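Local coordinates for protein phage terminase large subunit (Thermus phage P7426, PDB 7KS4) that probably uses, through this N-terminal ATPase domain, ATP to drive viral DNA into empty capsids, and as a whole protein also cuts the viral genome, at residues 156-161 against 184-189; 198-203 against 213-218. One frame throughout, in Å; residues are numbered along the deposited sequence. Where two conformers were deposited one is given.

Interaction 1: 156-161 against 184-189; sequences AAMIPF and TPKGLN
The carbonyl O of Ala157 accepts a hydrogen bond from Asn189 ND2 at 3.0 Å, a weak one because the N-H is bent to 125°. Asn189 CG lies between its own backbone N and carbonyl carbon (chi1 65°), and the amide serves two sides from there: ND2 reaches the 156-158 turn, while OD1 makes a weak N-cap bond to Phe191 N at the start of helix 190-197. Beside this link, the methyl of Ala157 presses against the backbone of the other loop. Ala157 CB lies 3.5 Å from Thr184 O and 3.7 Å from Lys186 CB, with Phe191 also touching Ala157. The outer layer is a crossing of two long side chains. The Met158 chain is bent at chi2 and chi3, and its sulfur rests on the lysine methylenes, Met158 SD standing 3.6 Å from Lys186 CG and 3.7 Å from Lys186 CE. The lysine chain is bent at chi2 and then extended to NZ, which forms a salt bridge with Glu252 and a long, weak ion pair with Glu155. That glutamate, the predicted catalytic residue at the end of the Walker B motif, also accepts a hydrogen bond from Thr184 N. The loop after the Walker B strand thus meets the loop after the next strand, a position consistent with the coupling motif of related terminases; the side chain of Thr184 lies about 6 Å from ADP. One weak hydrogen bond and methyl and methylene packing, partly against the loop backbone, join the two loops directly, while Ala157 N to Ser183 OG and backbone pairing of Ala156 with Ile182 keep the turn close to strand 178-183, with Thr184 beside Glu155.

Interaction 2: 198-203 against 213-218; sequences GWRGGL and NQTHPD. With SO4 (sulfate ion), chain D.
Trp199 O receives Asn213 ND2 at 3.0 Å in a nearly straight hydrogen bond (175°), lying on a carbonyl lone pair and in the plane of the asparagine amide. The methyl of Thr215 closes on the same oxygen, CG2 to Trp199 O being 3.3 Å. Farther along, Arg200 extends from CG to NE and its NH2 makes a weak bond to His216 O at 3.0 Å, while Thr215 CG2 lies over one guanidinium face, offset toward the rim. A sulfate, probably from the crystallisation liquor, bridges the two loop segments: Arg200 NE holds O3, and O1 is shared by Arg200 NH2 and Thr215 OG1, the latter at 2.8 Å. In the next shell, a water links Gly202 N to Asn213 OD1. The indole is steadied by its own turn, Trp199 NE1 bonding to Gly202 O at 2.9 Å. Gly201 N sits over the ring centre, and the indole also meets the ring of Phe195. Arg200 NH1 bonds to Phe219 O. This surface contact lies away from the nucleotide site, in the long loop between helix 190-197 and edge strand 219-224, and backbone bonds from Gly198 to Ser221 and from His216 to Met197 join it to both.

Overall arrangement
Strand 150-153 leads into 156-161, after which helix 161-175 carries the chain over to the neighbouring parallel strand 178-183. Interaction 1 closes this beta-alpha-beta crossover by bringing together the loops that follow the two strands. From 184-189 the chain enters helix 190-197 and emerges at 198-203; interaction 2 then closes a shorter excursion that contains neither helix nor strand, before strand 219-224 begins at the sheet edge, next to strand 37-42. The two contacts are in series, neither nesting nor crossing. The centres of interactions 1 and 2 are about 18 Å apart and the nearest atoms of interactions 1 and 2 about 11 Å. Helix 190-197 connects the nucleotide side of the sheet to the outer loop.

Interaction 1: 156-161 against 184-189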
loop_
_atom_site.group_PDB
_atom_site.type_symbol
_atom_site.label_atom_id
_atom_site.label_comp_id
_atom_site.label_asym_id
_atom_site.label_seq_id
_atom_site.Cartn_x
_atom_site.Cartn_y
_atom_site.Cartn_z
ATOM N N ALA A 156 -8.656 -2.345 1.084
ATOM C CA ALA A 156 -9.465 -1.173 0.777
ATOM C C ALA A 156 -10.915 -1.522 0.469
ATOM O O ALA A 156 -11.816 -0.731 0.770
ATOM C CB ALA A 156 -8.851 -0.432 -0.407
ATOM N N ALA A 157 -11.169 -2.675 -0.155
ATOM C CA ALA A 157 -12.543 -3.010 -0.518
ATOM C C ALA A 157 -13.426 -3.193 0.707
ATOM O O ALA A 157 -14.657 -3.167 0.585
ATOM C CB ALA A 157 -12.576 -4.269 -1.385
ATOM N N MET A 158 -12.826 -3.373 1.881
ATOM C CA MET A 158 -13.556 -3.459 3.135
ATOM C C MET A 158 -13.625 -2.127 3.873
ATOM O O MET A 158 -14.231 -2.062 4.946
ATOM C CB MET A 158 -12.914 -4.523 4.033
ATOM C CG MET A 158 -13.161 -5.944 3.558
ATOM S SD MET A 158 -14.906 -6.404 3.673
ATOM C CE MET A 158 -15.088 -6.641 5.439
ATOM N N ILE A 159 -13.038 -1.071 3.328
ATOM C CA ILE A 159 -13.080 0.258 3.931
ATOM C C ILE A 159 -14.244 1.026 3.302
ATOM O O ILE A 159 -14.342 1.058 2.072
ATOM C CB ILE A 159 -11.754 1.012 3.724
ATOM C CG1 ILE A 159 -10.618 0.299 4.474
ATOM C CG2 ILE A 159 -11.868 2.460 4.192
ATOM C CD1 ILE A 159 -9.240 0.865 4.201
ATOM N N PRO A 160 -15.119 1.646 4.089
ATOM C CA PRO A 160 -16.221 2.413 3.488
ATOM C C PRO A 160 -15.703 3.528 2.589
ATOM O O PRO A 160 -14.744 4.226 2.927
ATOM C CB PRO A 160 -16.971 2.972 4.704
ATOM C CG PRO A 160 -16.612 2.066 5.832
ATOM C CD PRO A 160 -15.202 1.623 5.560
ATOM N N PHE A 161 -16.357 3.700 1.434
ATOM C CA PHE A 161 -15.940 4.742 0.501
ATOM C C PHE A 161 -15.825 6.096 1.183
ATOM O O PHE A 161 -14.962 6.905 0.820
ATOM C CB PHE A 161 -16.924 4.851 -0.667
ATOM C CG PHE A 161 -16.526 5.881 -1.683
ATOM C CD1 PHE A 161 -15.350 5.741 -2.398
ATOM C CD2 PHE A 161 -17.315 6.997 -1.907
ATOM C CE1 PHE A 161 -14.966 6.686 -3.325
ATOM C CE2 PHE A 161 -16.942 7.945 -2.839
ATOM C CZ PHE A 161 -15.761 7.789 -3.550
ATOM N N THR A 184 -7.929 -7.492 -1.551
ATOM C CA THR A 184 -8.696 -8.522 -2.228
ATOM C C THR A 184 -10.098 -7.977 -2.486
ATOM O O THR A 184 -10.599 -7.177 -1.693
ATOM C CB THR A 184 -8.782 -9.792 -1.385
ATOM O OG1 THR A 184 -9.482 -9.502 -0.172
ATOM C CG2 THR A 184 -7.388 -10.313 -1.055
ATOM N N PRO A 185 -10.732 -8.345 -3.595
ATOM C CA PRO A 185 -11.993 -7.690 -3.960
ATOM C C PRO A 185 -13.155 -8.143 -3.087
ATOM O O PRO A 185 -13.174 -9.260 -2.559
ATOM C CB PRO A 185 -12.199 -8.104 -5.422
ATOM C CG PRO A 185 -11.458 -9.390 -5.556
ATOM C CD PRO A 185 -10.271 -9.274 -4.640
ATOM N N LYS A 186 -14.148 -7.265 -2.961
ATOM C CA LYS A 186 -15.333 -7.536 -2.152
ATOM C C LYS A 186 -16.584 -7.122 -2.921
ATOM O O LYS A 186 -17.445 -6.391 -2.427
ATOM C CB LYS A 186 -15.231 -6.829 -0.803
ATOM C CG LYS A 186 -15.155 -7.772 0.377
ATOM C CD LYS A 186 -13.804 -8.440 0.468
ATOM C CE LYS A 186 -13.694 -9.289 1.711
ATOM N NZ LYS A 186 -12.365 -9.938 1.804
ATOM N N GLY A 187 -16.687 -7.587 -4.152
ATOM C CA GLY A 187 -17.837 -7.282 -4.972
ATOM C C GLY A 187 -17.682 -5.988 -5.747
ATOM O O GLY A 187 -16.600 -5.404 -5.878
ATOM N N LEU A 188 -18.816 -5.528 -6.267
ATOM C CA LEU A 188 -18.839 -4.363 -7.149
ATOM C C LEU A 188 -19.148 -3.123 -6.316
ATOM O O LEU A 188 -20.264 -2.594 -6.301
ATOM C CB LEU A 188 -19.848 -4.570 -8.268
ATOM C CG LEU A 188 -19.661 -5.884 -9.026
ATOM C CD1 LEU A 188 -20.736 -6.030 -10.082
ATOM C CD2 LEU A 188 -18.273 -5.969 -9.661
ATOM N N ASN A 189 -18.117 -2.658 -5.609
ATOM C CA ASN A 189 -18.204 -1.469 -4.773
ATOM C C ASN A 189 -17.184 -0.436 -5.236
ATOM O O ASN A 189 -16.694 -0.514 -6.367
ATOM C CB ASN A 189 -17.997 -1.835 -3.304
ATOM C CG ASN A 189 -16.598 -2.355 -3.013
ATOM O OD1 ASN A 189 -15.728 -2.400 -3.885
ATOM N ND2 ASN A 189 -16.388 -2.772 -1.774
#

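Interaction 2: 198-203 against 213-218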
loop_
_atom_site.group_PDB
_atom_site.type_symbol
_atom_site.label_atom_id
_atom_site.label_comp_id
_atom_site.label_asym_id
_atom_site.label_seq_id
_atom_site.Cartn_x
_atom_site.Cartn_y
_atom_site.Cartn_z
ATOM N N GLY A 198 -8.152 2.407 -13.728
ATOM C CA GLY A 198 -6.767 2.214 -14.107
ATOM C C GLY A 198 -6.490 0.915 -14.836
ATOM O O GLY A 198 -5.323 0.565 -15.036
ATOM N N TRP A 199 -7.525 0.188 -15.256
ATOM C CA TRP A 199 -7.322 -1.151 -15.803
ATOM C C TRP A 199 -7.124 -1.060 -17.312
ATOM O O TRP A 199 -8.053 -0.723 -18.052
ATOM C CB TRP A 199 -8.481 -2.083 -15.469
ATOM C CG TRP A 199 -8.268 -3.425 -16.103
ATOM C CD1 TRP A 199 -9.004 -3.989 -17.107
ATOM C CD2 TRP A 199 -7.215 -4.354 -15.807
ATOM N NE1 TRP A 199 -8.485 -5.216 -17.443
ATOM C CE2 TRP A 199 -7.386 -5.464 -16.661
ATOM C CE3 TRP A 199 -6.153 -4.359 -14.897
ATOM C CZ2 TRP A 199 -6.537 -6.568 -16.627
ATOM C CZ3 TRP A 199 -5.302 -5.458 -14.870
ATOM C CH2 TRP A 199 -5.502 -6.545 -15.731
ATOM N N ARG A 200 -5.913 -1.374 -17.770
ATOM C CA ARG A 200 -5.589 -1.361 -19.193
ATOM C C ARG A 200 -5.183 -2.742 -19.704
ATOM O O ARG A 200 -4.626 -2.853 -20.801
ATOM C CB ARG A 200 -4.485 -0.337 -19.465
ATOM C CG ARG A 200 -4.869 1.061 -19.047
ATOM C CD ARG A 200 -3.780 2.076 -19.334
ATOM N NE ARG A 200 -4.215 3.411 -18.935
ATOM C CZ ARG A 200 -4.257 3.838 -17.675
ATOM N NH1 ARG A 200 -3.878 3.038 -16.685
ATOM N NH2 ARG A 200 -4.681 5.065 -17.407
ATOM N N GLY A 201 -5.450 -3.795 -18.939
ATOM C CA GLY A 201 -5.061 -5.135 -19.324
ATOM C C GLY A 201 -6.056 -5.878 -20.192
ATOM O O GLY A 201 -5.891 -7.084 -20.409
ATOM N N GLY A 202 -7.084 -5.202 -20.690
ATOM C CA GLY A 202 -8.020 -5.822 -21.597
ATOM C C GLY A 202 -9.000 -6.761 -20.913
ATOM O O GLY A 202 -9.031 -6.931 -19.691
ATOM N N LEU A 203 -9.819 -7.385 -21.760
ATOM C CA LEU A 203 -10.838 -8.310 -21.290
ATOM C C LEU A 203 -10.211 -9.401 -20.433
ATOM O O LEU A 203 -9.213 -10.017 -20.819
ATOM C CB LEU A 203 -11.564 -8.918 -22.492
ATOM C CG LEU A 203 -12.754 -9.850 -22.260
ATOM C CD1 LEU A 203 -13.624 -9.425 -21.082
ATOM C CD2 LEU A 203 -13.591 -9.921 -23.539
ATOM N N ASN A 213 -13.797 -0.797 -20.831
ATOM C CA ASN A 213 -13.835 0.249 -19.819
ATOM C C ASN A 213 -12.986 1.446 -20.222
ATOM O O ASN A 213 -11.980 1.314 -20.919
ATOM C CB ASN A 213 -13.329 -0.284 -18.479
ATOM C CG ASN A 213 -11.879 -0.740 -18.543
ATOM O OD1 ASN A 213 -11.567 -1.751 -19.171
ATOM N ND2 ASN A 213 -10.988 0.003 -17.886
ATOM N N GLN A 214 -13.410 2.625 -19.775
ATOM C CA GLN A 214 -12.574 3.809 -19.886
ATOM C C GLN A 214 -11.546 3.821 -18.757
ATOM O O GLN A 214 -11.656 3.083 -17.775
ATOM C CB GLN A 214 -13.426 5.080 -19.845
ATOM C CG GLN A 214 -14.140 5.389 -21.156
ATOM C CD GLN A 214 -15.598 5.747 -20.955
ATOM O OE1 GLN A 214 -16.381 4.949 -20.437
ATOM N NE2 GLN A 214 -15.973 6.953 -21.367
ATOM N N THR A 215 -10.530 4.667 -18.911
ATOM C CA THR A 215 -9.495 4.814 -17.897
ATOM C C THR A 215 -9.201 6.291 -17.683
ATOM O O THR A 215 -9.441 7.131 -18.555
ATOM C CB THR A 215 -8.200 4.070 -18.264
ATOM O OG1 THR A 215 -7.726 4.504 -19.547
ATOM C CG2 THR A 215 -8.433 2.572 -18.288
ATOM N N HIS A 216 -8.694 6.598 -16.486
ATOM C CA HIS A 216 -8.244 7.929 -16.123
ATOM C C HIS A 216 -6.721 7.965 -16.125
ATOM O O HIS A 216 -6.092 7.026 -15.630
ATOM C CB HIS A 216 -8.754 8.333 -14.735
ATOM C CG HIS A 216 -10.247 8.383 -14.629
ATOM N ND1 HIS A 216 -10.900 8.894 -13.528
ATOM C CD2 HIS A 216 -11.215 7.991 -15.492
ATOM C CE1 HIS A 216 -12.207 8.811 -13.715
ATOM N NE2 HIS A 216 -12.423 8.266 -14.899
ATOM N N PRO A 217 -6.097 9.026 -16.647
ATOM C CA PRO A 217 -4.631 9.000 -16.798
ATOM C C PRO A 217 -3.874 8.876 -15.486
ATOM O O PRO A 217 -2.749 8.360 -15.484
ATOM C CB PRO A 217 -4.323 10.340 -17.490
ATOM C CG PRO A 217 -5.625 10.828 -18.025
ATOM C CD PRO A 217 -6.672 10.301 -17.107
ATOM N N ASP A 218 -4.428 9.351 -14.374
ATOM C CA ASP A 218 -3.703 9.276 -13.110
ATOM C C ASP A 218 -3.881 7.939 -12.403
ATOM O O ASP A 218 -3.355 7.769 -11.297
ATOM C CB ASP A 218 -4.129 10.417 -12.177
ATOM C CG ASP A 218 -5.638 10.622 -12.136
ATOM O OD1 ASP A 218 -6.330 10.222 -13.102
ATOM O OD2 ASP A 218 -6.130 11.202 -11.138
HETATM S S SO4 D . -5.295 6.872 -20.476
HETATM O O1 SO4 D . -6.105 6.726 -19.271
HETATM O O2 SO4 D . -4.019 7.498 -20.140
HETATM O O3 SO4 D . -5.046 5.561 -21.071
HETATM O O4 SO4 D . -6.014 7.712 -21.432
HETATM O O HOH W 1 -8.904 -3.097 -20.157
#